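Local coordinates for MOBA relate protein (Mycobacterium sp., PDB 2WAW), which is of unknown function but carries a MobA-like nucleotidyltransferase domain of the GT-A type, so it probably transfers a nucleotidyl group from an NTP, at residues A115-G120 with G136-V141. Residues are numbered along the deposited sequence; the frame is centred on the assembly and turned at random.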
ATOM      1  N   ALA A 115       3.647  10.397  -7.188  1.00 15.28           N
ATOM      2  CA  ALA A 115       3.217  11.507  -8.049  1.00 14.49           C
ATOM      3  C   ALA A 115       3.326  11.132  -9.540  1.00 15.11           C
ATOM      4  O   ALA A 115       2.390  11.349 -10.316  1.00 16.26           O
ATOM      5  CB  ALA A 115       3.999  12.785  -7.742  1.00 17.47           C
ATOM      6  N   SER A 116       4.462  10.553  -9.946  1.00 16.29           N
ATOM      7  CA  SER A 116       4.630  10.092 -11.320  1.00 13.53           C
ATOM      8  C   SER A 116       3.636   9.005 -11.719  1.00 14.63           C
ATOM      9  O   SER A 116       3.130   9.003 -12.844  1.00 15.06           O
ATOM     10  CB  SER A 116       6.069   9.631 -11.551  1.00 18.25           C
ATOM     11  OG  SER A 116       6.931  10.713 -11.278  1.00 20.00           O
ATOM     12  N   LEU A 117       3.373   8.086 -10.796  1.00 15.11           N
ATOM     13  CA  LEU A 117       2.377   7.040 -11.014  1.00 14.59           C
ATOM     14  C   LEU A 117       1.003   7.623 -11.291  1.00 16.30           C
ATOM     15  O   LEU A 117       0.315   7.205 -12.232  1.00 16.36           O
ATOM     16  CB  LEU A 117       2.331   6.085  -9.809  1.00 14.09           C
ATOM     17  CG  LEU A 117       1.208   5.039  -9.827  1.00 15.56           C
ATOM     18  CD1 LEU A 117       1.483   3.975 -10.928  1.00 17.04           C
ATOM     19  CD2 LEU A 117       1.094   4.434  -8.447  1.00 16.92           C
ATOM     20  N   ILE A 118       0.593   8.592 -10.465  1.00 14.41           N
ATOM     21  CA  ILE A 118      -0.730   9.204 -10.625  1.00 14.87           C
ATOM     22  C   ILE A 118      -0.820   9.905 -11.980  1.00 15.33           C
ATOM     23  O   ILE A 118      -1.836   9.808 -12.663  1.00 17.25           O
ATOM     24  CB  ILE A 118      -0.998  10.193  -9.486  1.00 15.56           C
ATOM     25  CG1 ILE A 118      -1.297   9.429  -8.185  1.00 16.95           C
ATOM     26  CG2 ILE A 118      -2.163  11.097  -9.816  1.00 18.90           C
ATOM     27  CD1 ILE A 118      -1.226  10.293  -6.907  1.00 15.72           C
ATOM     28  N   ALA A 119       0.259  10.571 -12.368  1.00 16.38           N
ATOM     29  CA  ALA A 119       0.241  11.350 -13.599  1.00 15.55           C
ATOM     30  C   ALA A 119       0.060  10.398 -14.786  1.00 16.63           C
ATOM     31  O   ALA A 119      -0.746  10.667 -15.695  1.00 17.30           O
ATOM     32  CB  ALA A 119       1.527  12.147 -13.733  1.00 16.71           C
ATOM     33  N   GLY A 120       0.796   9.279 -14.761  1.00 16.52           N
ATOM     34  CA  GLY A 120       0.667   8.246 -15.801  1.00 17.73           C
ATOM     35  C   GLY A 120      -0.673   7.530 -15.741  1.00 17.44           C
ATOM     36  O   GLY A 120      -1.183   7.048 -16.755  1.00 19.51           O
ATOM     37  N   GLY A 136       6.377  -3.314  -9.361  1.00 16.67           N
ATOM     38  CA  GLY A 136       5.958  -3.384  -7.969  1.00 15.61           C
ATOM     39  C   GLY A 136       5.104  -2.214  -7.557  1.00 15.93           C
ATOM     40  O   GLY A 136       4.839  -1.297  -8.347  1.00 16.37           O
ATOM     41  N   HIS A 137       4.662  -2.269  -6.305  1.00 16.95           N
ATOM     42  CA  HIS A 137       3.920  -1.168  -5.696  1.00 16.92           C
ATOM     43  C   HIS A 137       4.735   0.112  -5.713  1.00 16.55           C
ATOM     44  O   HIS A 137       5.976   0.064  -5.740  1.00 15.93           O
ATOM     45  CB  HIS A 137       3.554  -1.505  -4.240  1.00 16.73           C
ATOM     46  CG  HIS A 137       2.533  -2.594  -4.099  1.00 16.40           C
ATOM     47  ND1 HIS A 137       2.876  -3.931  -4.057  1.00 23.84           N
ATOM     48  CD2 HIS A 137       1.184  -2.545  -3.986  1.00 18.16           C
ATOM     49  CE1 HIS A 137       1.778  -4.657  -3.927  1.00 23.35           C
ATOM     50  NE2 HIS A 137       0.740  -3.843  -3.876  1.00 21.32           N
ATOM     51  N   PRO A 138       4.063   1.277  -5.728  1.00 15.95           N
ATOM     52  CA  PRO A 138       2.599   1.488  -5.710  1.00 13.44           C
ATOM     53  C   PRO A 138       1.894   1.185  -7.039  1.00 13.57           C
ATOM     54  O   PRO A 138       2.515   1.272  -8.133  1.00 15.35           O
ATOM     55  CB  PRO A 138       2.470   2.968  -5.321  1.00 16.04           C
ATOM     56  CG  PRO A 138       3.746   3.613  -5.885  1.00 16.00           C
ATOM     57  CD  PRO A 138       4.812   2.547  -5.728  1.00 17.92           C
ATOM     58  N   PHE A 139       0.607   0.814  -6.927  1.00 14.06           N
ATOM     59  CA  PHE A 139      -0.237   0.558  -8.097  1.00 15.05           C
ATOM     60  C   PHE A 139      -1.304   1.642  -8.188  1.00 13.95           C
ATOM     61  O   PHE A 139      -1.765   2.146  -7.163  1.00 16.30           O
ATOM     62  CB  PHE A 139      -0.963  -0.787  -8.002  1.00 15.28           C
ATOM     63  CG  PHE A 139      -0.066  -2.002  -7.970  1.00 13.87           C
ATOM     64  CD1 PHE A 139       1.180  -2.010  -8.602  1.00 17.38           C
ATOM     65  CD2 PHE A 139      -0.516  -3.151  -7.338  1.00 18.79           C
ATOM     66  CE1 PHE A 139       1.982  -3.168  -8.589  1.00 21.37           C
ATOM     67  CE2 PHE A 139       0.263  -4.313  -7.319  1.00 20.40           C
ATOM     68  CZ  PHE A 139       1.508  -4.317  -7.929  1.00 17.87           C
ATOM     69  N   TRP A 140      -1.688   2.003  -9.413  1.00 11.85           N
ATOM     70  CA  TRP A 140      -2.852   2.850  -9.639  1.00 13.20           C
ATOM     71  C   TRP A 140      -3.970   2.003 -10.175  1.00 13.62           C
ATOM     72  O   TRP A 140      -3.758   1.211 -11.080  1.00 14.38           O
ATOM     73  CB  TRP A 140      -2.497   3.958 -10.635  1.00 14.96           C
ATOM     74  CG  TRP A 140      -3.659   4.572 -11.367  1.00 15.90           C
ATOM     75  CD1 TRP A 140      -4.162   4.194 -12.578  1.00 13.74           C
ATOM     76  CD2 TRP A 140      -4.433   5.709 -10.947  1.00 16.63           C
ATOM     77  NE1 TRP A 140      -5.204   5.018 -12.937  1.00 16.98           N
ATOM     78  CE2 TRP A 140      -5.396   5.952 -11.950  1.00 16.97           C
ATOM     79  CE3 TRP A 140      -4.413   6.535  -9.810  1.00 17.82           C
ATOM     80  CZ2 TRP A 140      -6.333   7.000 -11.854  1.00 21.07           C
ATOM     81  CZ3 TRP A 140      -5.330   7.575  -9.718  1.00 24.66           C
ATOM     82  CH2 TRP A 140      -6.285   7.794 -10.731  1.00 22.52           C
ATOM     83  N   VAL A 141      -5.177   2.192  -9.631  1.00 13.13           N
ATOM     84  CA  VAL A 141      -6.381   1.534 -10.141  1.00 15.51           C
ATOM     85  C   VAL A 141      -7.477   2.579 -10.299  1.00 16.07           C
ATOM     86  O   VAL A 141      -7.868   3.240  -9.322  1.00 15.87           O
ATOM     87  CB  VAL A 141      -6.854   0.393  -9.226  1.00 17.39           C
ATOM     88  CG1 VAL A 141      -8.061  -0.343  -9.859  1.00 17.96           C
ATOM     89  CG2 VAL A 141      -5.715  -0.592  -8.980  1.00 17.63           C
TER
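L117 and W140 both set their CG anti to the backbone N (chi1 173° in L117), and the CB of W140 comes up against the fork of L117. L117, on the helix, thereby extends toward the strand, and chi2 of 70° spreads its two methyls over the backbone between P138 and W140. CD2 does most of the touching. L117 CD2 lies 3.5 Å from P138 O, an ordinary van der Waals approach. L117 CD2 is also 3.7 Å from P138 CB and equally close to F139 C. The branch carbon, L117 CG, meets W140 CB at 3.9 Å. Leucine suits the place because its forked end presses against one side of the strand, CD2 reaching the proline ring while CG and CD1 meet W140 CB. P138, entered through a cis peptide bond where the chain turns a corner, offers a compact apolar surface, and W140, two residues on, presents its CB from the same side of the strand. F139 between them sends its CB away from the helix, so that it meets L117 through its backbone. Beyond CB the indole of W140 turns away from L117; its NE1 is hydrogen-bonded to A124 O, which satisfies a buried polar group. V100 and A127, on the strands flanking 134-142, also touch L117. Helix 111-121 thus packs on one face of the mixed sheet of this GT-A-type domain, its segment running at 25° to the strand with the axes 8.5 Å apart. No hydrogen bond or salt bridge joins the two segments, so their mutual hold rests on dispersion and the exclusion of water.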